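Local coordinates for protein beta-galactosidase (Geobacillus stearothermophilus, PDB 4OIF) that probably hydrolyses terminal non-reducing beta-D-galactose residues of beta-D-galactosides, as a zinc-binding, trimeric enzyme of glycoside hydrolase family 42, at residues A[473-478]-A[498-503]; A[417-422]-A[458-463]; A[557-562]-A[591-596]; A[482-487]-A[518-523]. One frame throughout, in Å; residues are numbered along the deposited sequence.

Contact 1. Residues A[473-478]-A[498-503]; sequences APMLYL and VMTYIS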
loop_
_atom_site.group_PDB
_atom_site.type_symbol
_atom_site.label_atom_id
_atom_site.label_comp_id
_atom_site.label_asym_id
_atom_site.label_seq_id
_atom_site.Cartn_x
_atom_site.Cartn_y
_atom_site.Cartn_z
ATOM N N ALA A 473 15.527 -13.646 28.858
ATOM C CA ALA A 473 14.759 -14.270 27.777
ATOM C C ALA A 473 13.382 -13.627 27.609
ATOM O O ALA A 473 12.383 -14.167 28.074
ATOM C CB ALA A 473 14.607 -15.759 28.037
ATOM N N PRO A 474 13.321 -12.470 26.942
ATOM C CA PRO A 474 12.049 -11.751 26.809
ATOM C C PRO A 474 11.140 -12.336 25.724
ATOM O O PRO A 474 11.643 -12.814 24.693
ATOM C CB PRO A 474 12.483 -10.332 26.427
ATOM C CG PRO A 474 13.970 -10.303 26.578
ATOM C CD PRO A 474 14.449 -11.699 26.409
ATOM N N MET A 475 9.825 -12.274 25.948
ATOM C CA MET A 475 8.841 -12.697 24.945
ATOM C C MET A 475 9.191 -14.037 24.301
ATOM O O MET A 475 9.211 -14.160 23.074
ATOM C CB MET A 475 8.703 -11.642 23.851
ATOM C CG MET A 475 8.314 -10.289 24.368
ATOM S SD MET A 475 8.119 -9.099 23.031
ATOM C CE MET A 475 6.666 -9.793 22.253
ATOM N N LEU A 476 9.505 -15.024 25.134
ATOM C CA LEU A 476 9.835 -16.350 24.637
ATOM C C LEU A 476 8.541 -17.118 24.437
ATOM O O LEU A 476 8.320 -18.152 25.068
ATOM C CB LEU A 476 10.763 -17.080 25.602
ATOM C CG LEU A 476 11.428 -18.327 25.007
ATOM C CD1 LEU A 476 12.278 -17.964 23.802
ATOM C CD2 LEU A 476 12.253 -19.038 26.063
ATOM N N TYR A 477 7.696 -16.571 23.562
ATOM C CA TYR A 477 6.355 -17.069 23.267
ATOM C C TYR A 477 6.353 -18.559 22.961
ATOM O O TYR A 477 5.605 -19.318 23.558
ATOM C CB TYR A 477 5.785 -16.250 22.108
ATOM C CG TYR A 477 4.660 -16.855 21.296
ATOM C CD1 TYR A 477 3.332 -16.704 21.684
ATOM C CD2 TYR A 477 4.921 -17.516 20.095
ATOM C CE1 TYR A 477 2.295 -17.234 20.925
ATOM C CE2 TYR A 477 3.893 -18.042 19.327
ATOM C CZ TYR A 477 2.582 -17.898 19.750
ATOM O OH TYR A 477 1.553 -18.433 19.003
ATOM N N LEU A 478 7.211 -18.973 22.043
ATOM C CA LEU A 478 7.401 -20.383 21.755
ATOM C C LEU A 478 8.598 -20.939 22.525
ATOM O O LEU A 478 9.680 -20.369 22.475
ATOM C CB LEU A 478 7.599 -20.586 20.252
ATOM C CG LEU A 478 7.882 -21.994 19.729
ATOM C CD1 LEU A 478 7.281 -22.148 18.339
ATOM C CD2 LEU A 478 9.388 -22.297 19.716
ATOM N N VAL A 498 15.512 -13.753 33.799
ATOM C CA VAL A 498 14.473 -12.731 33.641
ATOM C C VAL A 498 13.604 -13.021 32.419
ATOM O O VAL A 498 14.107 -13.141 31.303
ATOM C CB VAL A 498 15.067 -11.310 33.495
ATOM C CG1 VAL A 498 13.967 -10.296 33.227
ATOM C CG2 VAL A 498 15.841 -10.912 34.743
ATOM N N MET A 499 12.300 -13.152 32.633
ATOM C CA MET A 499 11.373 -13.303 31.521
ATOM C C MET A 499 10.293 -12.244 31.591
ATOM O O MET A 499 10.200 -11.487 32.565
ATOM C CB MET A 499 10.748 -14.699 31.496
ATOM C CG MET A 499 11.692 -15.757 30.966
ATOM S SD MET A 499 10.938 -17.383 30.873
ATOM C CE MET A 499 11.272 -17.845 29.193
ATOM N N THR A 500 9.485 -12.177 30.542
ATOM C CA THR A 500 8.524 -11.095 30.411
ATOM C C THR A 500 7.202 -11.589 29.905
ATOM O O THR A 500 7.020 -12.774 29.631
ATOM C CB THR A 500 8.984 -10.001 29.419
ATOM O OG1 THR A 500 8.871 -10.500 28.076
ATOM C CG2 THR A 500 10.426 -9.538 29.701
ATOM N N TYR A 501 6.299 -10.635 29.750
ATOM C CA TYR A 501 5.058 -10.834 29.034
ATOM C C TYR A 501 5.250 -11.637 27.748
ATOM O O TYR A 501 6.302 -11.557 27.103
ATOM C CB TYR A 501 4.446 -9.481 28.710
ATOM C CG TYR A 501 5.391 -8.552 27.994
ATOM C CD1 TYR A 501 6.270 -7.740 28.703
ATOM C CD2 TYR A 501 5.399 -8.475 26.598
ATOM C CE1 TYR A 501 7.147 -6.876 28.041
ATOM C CE2 TYR A 501 6.265 -7.612 25.928
ATOM C CZ TYR A 501 7.143 -6.815 26.654
ATOM O OH TYR A 501 8.007 -5.953 26.001
ATOM N N ILE A 502 4.220 -12.405 27.397
ATOM C CA ILE A 502 4.172 -13.209 26.179
ATOM C C ILE A 502 5.376 -14.131 26.052
ATOM O O ILE A 502 6.032 -14.201 25.014
ATOM C CB ILE A 502 4.034 -12.307 24.932
ATOM C CG1 ILE A 502 2.970 -11.240 25.203
ATOM C CG2 ILE A 502 3.592 -13.112 23.739
ATOM C CD1 ILE A 502 2.656 -10.376 24.035
ATOM N N SER A 503 5.642 -14.856 27.129
ATOM C CA SER A 503 6.704 -15.851 27.150
ATOM C C SER A 503 6.109 -17.180 27.537
ATOM O O SER A 503 5.312 -17.227 28.421
ATOM C CB SER A 503 7.789 -15.463 28.145
ATOM O OG SER A 503 8.295 -14.165 27.879
#
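The methyl end of M499 marks one apolar centre of this buried contact: CE comes to 3.5 Å from L476 CD2 and also lies against A473 CB. M499 reaches it by setting CG beside its own backbone N (chi1 -76°) and bending at the sulfur. A second centre is a Met-aromatic contact on another side of the segments. M475 SD stands 4.9 Å from the centroid of the Y501 ring in an oblique approach, and M475 CG touches Y501 CE2 at 3.7 Å. Between these patches lie two hydroxyls. T500 OG1, turned into the crowded position between its backbone N and carbonyl carbon (chi1 73°), sits over the Y501 ring face. It accepts from M475 N at 2.9 Å and donates to a lone pair of Y501 O at 2.9 Å, so both its roles are filled. S503 OG donates to T500 O at 2.6 Å and takes a weak bond from L476 N. Beyond them, A473 N donates to V498 O at 2.9 Å, nearly along the C=O axis. The chain after strand 470-473 is thereby held to the turn that follows strand 496-500, its parallel neighbour in the sheet. Helices 419-427 and 438-451 pack on M475, and the Y477 hydroxyl is hydrogen-bonded to D510 of the same chain and to K371 of a neighbouring subunit.

Contact 2. Residues A[417-422]-A[458-463]; sequences YDWENN and VITKEH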
loop_
_atom_site.group_PDB
_atom_site.type_symbol
_atom_site.label_atom_id
_atom_site.label_comp_id
_atom_site.label_asym_id
_atom_site.label_seq_id
_atom_site.Cartn_x
_atom_site.Cartn_y
_atom_site.Cartn_z
ATOM N N TYR A 417 17.758 -15.329 22.322
ATOM C CA TYR A 417 17.000 -15.066 21.116
ATOM C C TYR A 417 16.700 -16.395 20.419
ATOM O O TYR A 417 17.520 -17.310 20.455
ATOM C CB TYR A 417 17.783 -14.140 20.193
ATOM C CG TYR A 417 17.166 -13.961 18.827
ATOM C CD1 TYR A 417 16.040 -13.167 18.661
ATOM C CD2 TYR A 417 17.717 -14.569 17.701
ATOM C CE1 TYR A 417 15.473 -12.978 17.413
ATOM C CE2 TYR A 417 17.151 -14.393 16.445
ATOM C CZ TYR A 417 16.024 -13.589 16.310
ATOM O OH TYR A 417 15.423 -13.389 15.085
ATOM N N ASP A 418 15.531 -16.505 19.795
ATOM C CA ASP A 418 15.155 -17.730 19.093
ATOM C C ASP A 418 14.441 -17.403 17.770
ATOM O O ASP A 418 13.407 -16.716 17.753
ATOM C CB ASP A 418 14.276 -18.602 19.994
ATOM C CG ASP A 418 14.052 -19.990 19.434
ATOM O OD1 ASP A 418 14.953 -20.835 19.560
ATOM O OD2 ASP A 418 12.967 -20.248 18.883
ATOM N N TRP A 419 15.018 -17.888 16.671
ATOM C CA TRP A 419 14.507 -17.651 15.316
ATOM C C TRP A 419 13.120 -18.243 15.127
ATOM O O TRP A 419 12.229 -17.608 14.557
ATOM C CB TRP A 419 15.465 -18.235 14.263
ATOM C CG TRP A 419 16.459 -17.240 13.665
ATOM C CD1 TRP A 419 16.280 -16.481 12.539
ATOM C CD2 TRP A 419 17.778 -16.928 14.149
ATOM N NE1 TRP A 419 17.393 -15.714 12.302
ATOM C CE2 TRP A 419 18.331 -15.971 13.268
ATOM C CE3 TRP A 419 18.548 -17.371 15.236
ATOM C CZ2 TRP A 419 19.616 -15.434 13.449
ATOM C CZ3 TRP A 419 19.829 -16.840 15.413
ATOM C CH2 TRP A 419 20.348 -15.883 14.523
ATOM N N GLU A 420 12.940 -19.471 15.591
ATOM C CA GLU A 420 11.659 -20.126 15.429
ATOM C C GLU A 420 10.590 -19.380 16.234
ATOM O O GLU A 420 9.469 -19.211 15.771
ATOM C CB GLU A 420 11.765 -21.607 15.817
ATOM C CG GLU A 420 12.514 -22.432 14.752
ATOM C CD GLU A 420 12.743 -23.904 15.119
ATOM O OE1 GLU A 420 12.539 -24.306 16.285
ATOM O OE2 GLU A 420 13.135 -24.665 14.215
ATOM N N ASN A 421 10.953 -18.905 17.420
ATOM C CA ASN A 421 10.068 -18.058 18.211
ATOM C C ASN A 421 9.680 -16.774 17.473
ATOM O O ASN A 421 8.524 -16.362 17.491
ATOM C CB ASN A 421 10.721 -17.713 19.552
ATOM C CG ASN A 421 9.843 -16.829 20.414
ATOM O OD1 ASN A 421 8.720 -17.198 20.759
ATOM N ND2 ASN A 421 10.359 -15.666 20.786
ATOM N N ASN A 422 10.653 -16.145 16.828
ATOM C CA ASN A 422 10.388 -14.981 15.998
ATOM C C ASN A 422 9.357 -15.303 14.901
ATOM O O ASN A 422 8.349 -14.605 14.744
ATOM C CB ASN A 422 11.702 -14.477 15.387
ATOM C CG ASN A 422 11.680 -12.990 15.084
ATOM O OD1 ASN A 422 10.620 -12.386 14.958
ATOM N ND2 ASN A 422 12.857 -12.398 14.947
ATOM N N VAL A 458 24.568 -12.387 23.011
ATOM C CA VAL A 458 23.193 -12.668 22.599
ATOM C C VAL A 458 23.171 -14.078 22.044
ATOM O O VAL A 458 23.676 -14.331 20.961
ATOM C CB VAL A 458 22.672 -11.663 21.561
ATOM C CG1 VAL A 458 21.255 -12.021 21.132
ATOM C CG2 VAL A 458 22.707 -10.253 22.136
ATOM N N ILE A 459 22.595 -14.994 22.814
ATOM C CA ILE A 459 22.689 -16.426 22.548
ATOM C C ILE A 459 21.402 -17.044 22.025
ATOM O O ILE A 459 20.360 -16.394 21.954
ATOM C CB ILE A 459 23.078 -17.202 23.817
ATOM C CG1 ILE A 459 21.951 -17.092 24.853
ATOM C CG2 ILE A 459 24.442 -16.715 24.355
ATOM C CD1 ILE A 459 22.199 -17.864 26.108
ATOM N N THR A 460 21.504 -18.318 21.667
ATOM C CA THR A 460 20.375 -19.117 21.237
ATOM C C THR A 460 20.228 -20.286 22.195
ATOM O O THR A 460 21.085 -20.484 23.053
ATOM C CB THR A 460 20.560 -19.634 19.815
ATOM O OG1 THR A 460 21.597 -20.623 19.797
ATOM C CG2 THR A 460 20.938 -18.496 18.904
ATOM N N LYS A 461 19.153 -21.060 22.058
ATOM C CA LYS A 461 18.943 -22.212 22.930
ATOM C C LYS A 461 19.999 -23.290 22.677
ATOM O O LYS A 461 20.142 -24.208 23.469
ATOM C CB LYS A 461 17.538 -22.785 22.746
ATOM C CG LYS A 461 17.238 -23.310 21.358
ATOM C CD LYS A 461 15.778 -23.702 21.259
ATOM C CE LYS A 461 15.473 -24.427 19.964
ATOM N NZ LYS A 461 15.588 -23.505 18.814
ATOM N N GLU A 462 20.750 -23.151 21.585
ATOM C CA GLU A 462 21.894 -24.017 21.294
ATOM C C GLU A 462 23.135 -23.701 22.150
ATOM O O GLU A 462 24.237 -24.146 21.830
ATOM C CB GLU A 462 22.290 -23.908 19.807
ATOM C CG GLU A 462 21.146 -24.001 18.806
ATOM C CD GLU A 462 20.486 -25.369 18.786
ATOM O OE1 GLU A 462 21.196 -26.395 18.946
ATOM O OE2 GLU A 462 19.246 -25.412 18.611
ATOM N N HIS A 463 22.971 -22.921 23.213
ATOM C CA HIS A 463 24.102 -22.486 24.036
ATOM C C HIS A 463 24.026 -23.004 25.454
ATOM O O HIS A 463 22.952 -23.309 25.972
ATOM C CB HIS A 463 24.194 -20.956 24.102
ATOM C CG HIS A 463 24.857 -20.333 22.919
ATOM N ND1 HIS A 463 24.242 -20.225 21.689
ATOM C CD2 HIS A 463 26.079 -19.770 22.778
ATOM C CE1 HIS A 463 25.060 -19.632 20.839
ATOM N NE2 HIS A 463 26.182 -19.346 21.473
HETATM O O HOH W 1 17.324 -20.066 20.204
HETATM O O HOH W 2 12.787 -23.038 19.092
#
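D418 has CG anti to its backbone N (chi1 -170°), while K461 starts from the crowded position between N and carbonyl carbon (chi1 62°), runs extended and then bends at its last torsion (chi4 -69°). Together these torsions bring K461 NZ to 2.8 Å from D418 OD1, on the syn lone pair, in a salt bridge. D418 OD2 uses its anti lone pair to accept from N421 N at 2.8 Å, so a single carboxylate caps helix 419-427 and pairs with the lysine. Two waters fill in the polar side: one donates to Y417 O and D418 OD1 while accepting from K461 N, the other links D418 OD2, E420 OE1 and K461 NZ. E420 itself has a firmer partner in R226. On the backbone, Y417 N donates to I459 O at 2.8 Å, nearly along the C=O axis. The methyl T460 CG2 meets the edge of the W419 ring at CZ3, 4.0 Å away, and T460 OG1 accepts from E462 N in an ST turn. The whole is a helix N-cap at the carboxyl end of adjacent parallel strands, 413-416 and the outermost strand 456-459, in keeping with a flavodoxin-like alpha/beta fold, as in class I glutamine amidotransferases, for the trimerisation domain.

Contact 3. Residues A[557-562]-A[591-596]; sequences TVIKIH and AYYIGG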
loop_
_atom_site.group_PDB
_atom_site.type_symbol
_atom_site.label_atom_id
_atom_site.label_comp_id
_atom_site.label_asym_id
_atom_site.label_seq_id
_atom_site.Cartn_x
_atom_site.Cartn_y
_atom_site.Cartn_z
ATOM N N THR A 557 0.382 -7.772 31.620
ATOM C CA THR A 557 0.028 -9.138 31.962
ATOM C C THR A 557 -0.627 -9.213 33.333
ATOM O O THR A 557 -0.053 -8.764 34.320
ATOM C CB THR A 557 1.262 -10.065 31.945
ATOM O OG1 THR A 557 1.999 -9.876 30.724
ATOM C CG2 THR A 557 0.825 -11.516 32.058
ATOM N N VAL A 558 -1.828 -9.777 33.404
ATOM C CA VAL A 558 -2.437 -10.013 34.708
ATOM C C VAL A 558 -1.736 -11.222 35.332
ATOM O O VAL A 558 -1.540 -12.241 34.672
ATOM C CB VAL A 558 -3.963 -10.244 34.612
ATOM C CG1 VAL A 558 -4.548 -10.539 35.990
ATOM C CG2 VAL A 558 -4.660 -9.020 34.014
ATOM N N ILE A 559 -1.347 -11.107 36.596
ATOM C CA ILE A 559 -0.507 -12.120 37.237
ATOM C C ILE A 559 -1.086 -12.715 38.529
ATOM O O ILE A 559 -1.560 -12.000 39.410
ATOM C CB ILE A 559 0.877 -11.528 37.550
ATOM C CG1 ILE A 559 1.650 -11.291 36.250
ATOM C CG2 ILE A 559 1.658 -12.422 38.506
ATOM C CD1 ILE A 559 2.775 -10.279 36.404
ATOM N N LYS A 560 -1.033 -14.035 38.624
ATOM C CA LYS A 560 -1.390 -14.759 39.838
ATOM C C LYS A 560 -0.137 -15.113 40.657
ATOM O O LYS A 560 0.739 -15.836 40.178
ATOM C CB LYS A 560 -2.162 -16.027 39.467
ATOM C CG LYS A 560 -2.629 -16.883 40.634
ATOM C CD LYS A 560 -3.198 -18.195 40.102
ATOM C CE LYS A 560 -4.108 -18.897 41.092
ATOM N NZ LYS A 560 -4.803 -20.034 40.417
ATOM N N ILE A 561 -0.058 -14.613 41.889
ATOM C CA ILE A 561 1.119 -14.824 42.744
ATOM C C ILE A 561 1.081 -16.123 43.539
ATOM O O ILE A 561 0.051 -16.497 44.090
ATOM C CB ILE A 561 1.295 -13.668 43.757
ATOM C CG1 ILE A 561 1.545 -12.354 43.025
ATOM C CG2 ILE A 561 2.430 -13.960 44.731
ATOM C CD1 ILE A 561 2.696 -12.413 42.080
ATOM N N HIS A 562 2.220 -16.800 43.599
ATOM C CA HIS A 562 2.389 -17.951 44.474
ATOM C C HIS A 562 3.455 -17.663 45.530
ATOM O O HIS A 562 3.197 -16.950 46.493
ATOM C CB HIS A 562 2.748 -19.186 43.651
ATOM C CG HIS A 562 1.681 -19.575 42.677
ATOM N ND1 HIS A 562 0.402 -19.905 43.073
ATOM C CD2 HIS A 562 1.693 -19.667 41.326
ATOM C CE1 HIS A 562 -0.326 -20.192 42.009
ATOM N NE2 HIS A 562 0.434 -20.058 40.936
ATOM N N ALA A 591 14.426 -15.967 39.744
ATOM C CA ALA A 591 13.660 -15.756 38.529
ATOM C C ALA A 591 12.764 -14.532 38.674
ATOM O O ALA A 591 11.944 -14.442 39.586
ATOM C CB ALA A 591 12.841 -17.003 38.188
ATOM N N TYR A 592 12.956 -13.583 37.768
ATOM C CA TYR A 592 12.172 -12.360 37.704
ATOM C C TYR A 592 11.197 -12.367 36.515
ATOM O O TYR A 592 11.554 -12.779 35.407
ATOM C CB TYR A 592 13.088 -11.146 37.567
ATOM C CG TYR A 592 14.012 -10.900 38.725
ATOM C CD1 TYR A 592 15.133 -11.694 38.923
ATOM C CD2 TYR A 592 13.789 -9.845 39.602
ATOM C CE1 TYR A 592 15.988 -11.466 39.976
ATOM C CE2 TYR A 592 14.648 -9.601 40.649
ATOM C CZ TYR A 592 15.745 -10.416 40.832
ATOM O OH TYR A 592 16.604 -10.189 41.875
ATOM N N TYR A 593 9.983 -11.873 36.738
ATOM C CA TYR A 593 9.020 -11.722 35.659
ATOM C C TYR A 593 8.618 -10.265 35.529
ATOM O O TYR A 593 8.206 -9.638 36.512
ATOM C CB TYR A 593 7.791 -12.595 35.911
ATOM C CG TYR A 593 6.846 -12.704 34.733
ATOM C CD1 TYR A 593 5.712 -11.894 34.646
ATOM C CD2 TYR A 593 7.072 -13.634 33.712
ATOM C CE1 TYR A 593 4.828 -12.004 33.566
ATOM C CE2 TYR A 593 6.197 -13.745 32.621
ATOM C CZ TYR A 593 5.078 -12.929 32.556
ATOM O OH TYR A 593 4.209 -13.032 31.490
ATOM N N ILE A 594 8.745 -9.727 34.320
ATOM C CA ILE A 594 8.321 -8.358 34.058
ATOM C C ILE A 594 7.034 -8.364 33.242
ATOM O O ILE A 594 7.049 -8.723 32.061
ATOM C CB ILE A 594 9.395 -7.554 33.306
ATOM C CG1 ILE A 594 10.674 -7.441 34.144
ATOM C CG2 ILE A 594 8.851 -6.189 32.986
ATOM C CD1 ILE A 594 11.892 -7.021 33.367
ATOM N N GLY A 595 5.922 -7.969 33.863
ATOM C CA GLY A 595 4.607 -8.186 33.268
ATOM C C GLY A 595 4.169 -7.244 32.154
ATOM O O GLY A 595 3.278 -7.569 31.362
ATOM N N GLY A 596 4.777 -6.066 32.096
ATOM C CA GLY A 596 4.352 -5.070 31.138
ATOM C C GLY A 596 5.529 -4.516 30.380
ATOM O O GLY A 596 6.675 -4.705 30.779
#
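One hydrogen bond supplies the polar part of this contact. T557 OG1 donates to G595 O at 2.7 Å, arriving in the carbonyl plane on a lone pair. The first torsion of T557 (chi1 -49°) makes this possible by placing OG1 beside the backbone N and anti to the carbonyl carbon. T557 N is also near G595 O, but its angle is too poor for a bond, so the two segments are joined here by a side chain and not by strand pairing. The apolar part gathers at the edge of the Y593 ring, whose CG is anti to its backbone N (chi1 -169°). I559 CD1 lies near the ring plane, 3.8 Å from Y593 CD1, and T557 CG2 reaches the phenol end at 3.8 Å from Y593 OH. The same I559 methyl approaches G595 CA at 4.2 Å, and a CB on that glycine would stand only 3.1 Å from I559 CD1. A valine here in place of T557 lacks the hydroxyl, and would probably cost G595 O this bond and leave the two segments less firmly tied. Strand 555-561 pairs with 527-534, whereas 589-594 belongs to the large mixed sheet; M527 packs on both I559 and Y593. The chemistry thus implies a junction between two sheets, made by methyl-to-ring-edge packing and fastened by one well-directed hydroxyl bond.

Contact 4. Residues A[482-487]-A[518-523]; sequences ETIARL and HQDLRE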
loop_
_atom_site.group_PDB
_atom_site.type_symbol
_atom_site.label_atom_id
_atom_site.label_comp_id
_atom_site.label_asym_id
_atom_site.label_seq_id
_atom_site.Cartn_x
_atom_site.Cartn_y
_atom_site.Cartn_z
ATOM N N GLU A 482 11.940 -29.154 26.581
ATOM C CA GLU A 482 13.355 -29.366 26.800
ATOM C C GLU A 482 14.084 -28.072 27.179
ATOM O O GLU A 482 14.881 -28.048 28.139
ATOM C CB GLU A 482 13.965 -29.993 25.553
ATOM C CG GLU A 482 15.473 -29.980 25.512
ATOM C CD GLU A 482 16.001 -30.636 24.254
ATOM O OE1 GLU A 482 15.680 -31.821 24.033
ATOM O OE2 GLU A 482 16.715 -29.966 23.475
ATOM N N THR A 483 13.803 -26.999 26.440
ATOM C CA THR A 483 14.366 -25.690 26.776
ATOM C C THR A 483 13.882 -25.215 28.140
ATOM O O THR A 483 14.657 -24.646 28.904
ATOM C CB THR A 483 14.013 -24.607 25.738
ATOM O OG1 THR A 483 14.564 -24.959 24.462
ATOM C CG2 THR A 483 14.570 -23.252 26.180
ATOM N N ILE A 484 12.603 -25.437 28.439
ATOM C CA ILE A 484 12.073 -25.121 29.763
ATOM C C ILE A 484 12.855 -25.854 30.858
ATOM O O ILE A 484 13.236 -25.257 31.844
ATOM C CB ILE A 484 10.576 -25.481 29.892
ATOM C CG1 ILE A 484 9.712 -24.490 29.119
ATOM C CG2 ILE A 484 10.144 -25.448 31.347
ATOM C CD1 ILE A 484 8.237 -24.907 29.041
ATOM N N ALA A 485 13.100 -27.143 30.671
ATOM C CA ALA A 485 13.862 -27.915 31.643
ATOM C C ALA A 485 15.263 -27.341 31.798
ATOM O O ALA A 485 15.786 -27.235 32.917
ATOM C CB ALA A 485 13.925 -29.388 31.237
ATOM N N ARG A 486 15.875 -26.956 30.685
ATOM C CA ARG A 486 17.200 -26.348 30.784
ATOM C C ARG A 486 17.150 -25.038 31.582
ATOM O O ARG A 486 18.000 -24.796 32.438
ATOM C CB ARG A 486 17.801 -26.138 29.389
ATOM C CG ARG A 486 18.120 -27.455 28.698
ATOM C CD ARG A 486 18.445 -27.275 27.252
ATOM N NE ARG A 486 19.654 -26.485 27.086
ATOM C CZ ARG A 486 19.812 -25.529 26.175
ATOM N NH1 ARG A 486 18.829 -25.229 25.329
ATOM N NH2 ARG A 486 20.959 -24.868 26.118
ATOM N N LEU A 487 16.136 -24.219 31.339
ATOM C CA LEU A 487 15.951 -22.988 32.097
ATOM C C LEU A 487 15.807 -23.282 33.587
ATOM O O LEU A 487 16.392 -22.598 34.444
ATOM C CB LEU A 487 14.726 -22.228 31.577
ATOM C CG LEU A 487 14.876 -21.727 30.136
ATOM C CD1 LEU A 487 13.580 -21.109 29.611
ATOM C CD2 LEU A 487 16.053 -20.739 30.008
ATOM N N HIS A 518 3.046 -23.796 32.314
ATOM C CA HIS A 518 3.844 -24.993 32.492
ATOM C C HIS A 518 4.342 -25.010 33.919
ATOM O O HIS A 518 4.854 -24.005 34.422
ATOM C CB HIS A 518 5.014 -25.067 31.510
ATOM C CG HIS A 518 5.786 -26.350 31.592
ATOM N ND1 HIS A 518 6.507 -26.717 32.708
ATOM C CD2 HIS A 518 5.945 -27.356 30.698
ATOM C CE1 HIS A 518 7.083 -27.888 32.497
ATOM N NE2 HIS A 518 6.757 -28.298 31.285
ATOM N N GLN A 519 4.134 -26.157 34.558
ATOM C CA GLN A 519 4.489 -26.407 35.948
ATOM C C GLN A 519 5.871 -25.883 36.342
ATOM O O GLN A 519 6.017 -25.201 37.362
ATOM C CB GLN A 519 4.422 -27.915 36.220
ATOM C CG GLN A 519 4.845 -28.317 37.623
ATOM C CD GLN A 519 4.661 -29.797 37.867
ATOM O OE1 GLN A 519 4.054 -30.496 37.051
ATOM N NE2 GLN A 519 5.183 -30.289 38.991
ATOM N N ASP A 520 6.870 -26.221 35.527
ATOM C CA ASP A 520 8.256 -25.849 35.783
ATOM C C ASP A 520 8.422 -24.341 35.881
ATOM O O ASP A 520 9.028 -23.849 36.827
ATOM C CB ASP A 520 9.179 -26.397 34.696
ATOM C CG ASP A 520 9.438 -27.893 34.835
ATOM O OD1 ASP A 520 9.036 -28.478 35.862
ATOM O OD2 ASP A 520 10.068 -28.475 33.917
ATOM N N LEU A 521 7.866 -23.610 34.914
ATOM C CA LEU A 521 7.933 -22.145 34.910
ATOM C C LEU A 521 7.184 -21.540 36.107
ATOM O O LEU A 521 7.671 -20.595 36.736
ATOM C CB LEU A 521 7.371 -21.581 33.595
ATOM C CG LEU A 521 8.103 -21.992 32.313
ATOM C CD1 LEU A 521 7.342 -21.470 31.133
ATOM C CD2 LEU A 521 9.556 -21.500 32.272
ATOM N N ARG A 522 6.005 -22.080 36.413
ATOM C CA ARG A 522 5.229 -21.610 37.556
ATOM C C ARG A 522 6.067 -21.714 38.824
ATOM O O ARG A 522 6.176 -20.754 39.595
ATOM C CB ARG A 522 3.924 -22.403 37.722
ATOM C CG ARG A 522 3.102 -21.918 38.929
ATOM C CD ARG A 522 1.884 -22.799 39.253
ATOM N NE ARG A 522 2.267 -24.155 39.644
ATOM C CZ ARG A 522 1.905 -25.248 38.978
ATOM N NH1 ARG A 522 1.143 -25.138 37.903
ATOM N NH2 ARG A 522 2.301 -26.447 39.384
ATOM N N GLU A 523 6.668 -22.883 39.015
ATOM C CA GLU A 523 7.526 -23.131 40.163
ATOM C C GLU A 523 8.700 -22.165 40.194
ATOM O O GLU A 523 8.985 -21.554 41.223
ATOM C CB GLU A 523 8.037 -24.571 40.143
ATOM C CG GLU A 523 7.101 -25.589 40.768
ATOM C CD GLU A 523 7.546 -27.022 40.501
ATOM O OE1 GLU A 523 8.671 -27.214 39.985
ATOM O OE2 GLU A 523 6.766 -27.955 40.794
#
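I484 faces H518 with a methyl over the imidazole: CD1 lies 4.1 Å from the ring centroid and 28° off its normal, a CH-pi contact, with H518 CD2 the nearest ring atom. The other branch of the isoleucine, CG2, points at the first turn of helix 519-525, touching D520 CB at 3.6 Å and L521 CD2 at 4.1 Å. I484 therefore makes most of the contact between two helices whose local axes run 25° apart in direction and approach to 9.7 Å. H518 holds its ring beneath the methyl by placing CG anti to the backbone N (chi1 -175°). In that pose the ring edge is also used: ND1 accepts from D520 N at 2.9 Å, nearly in the ring plane, so H518 is the N-cap of its helix. Its NE2 is hydrogen-bonded to E481, and D520 has a salt bridge to K488. An alanine here in place of H518 removes the ring, and would probably lose both the cap on D520 N and the surface under I484 CD1. With ND1 accepting and NE2 beside a carboxylate, the geometry is consistent with a proton on NE2, and E481 might also encourage a charged form only at the expense of the cap.

Contact 1 is the hub, with its centre 11 to 12 Å from those of the other three. It meets contact 2 through N421, which probably bonds L478 N and M475 O, and contact 3 through parallel pairing of M499 with Y592 and I594 (M499 O to I594 N 2.9 Å). With contact 4 it alternates along the chain, and M499 CE packs on L487 CD1 at 4.0 Å. Contacts 2 and 4 join where K461 O meets R486 NH1; contacts 2 and 3 do not touch, their nearest atoms being about 12 Å apart. All four belong to the trimerisation domain, away from the probable catalytic residues and the zinc site, although a glycerol sits about 4 Å from the Y501 side chain.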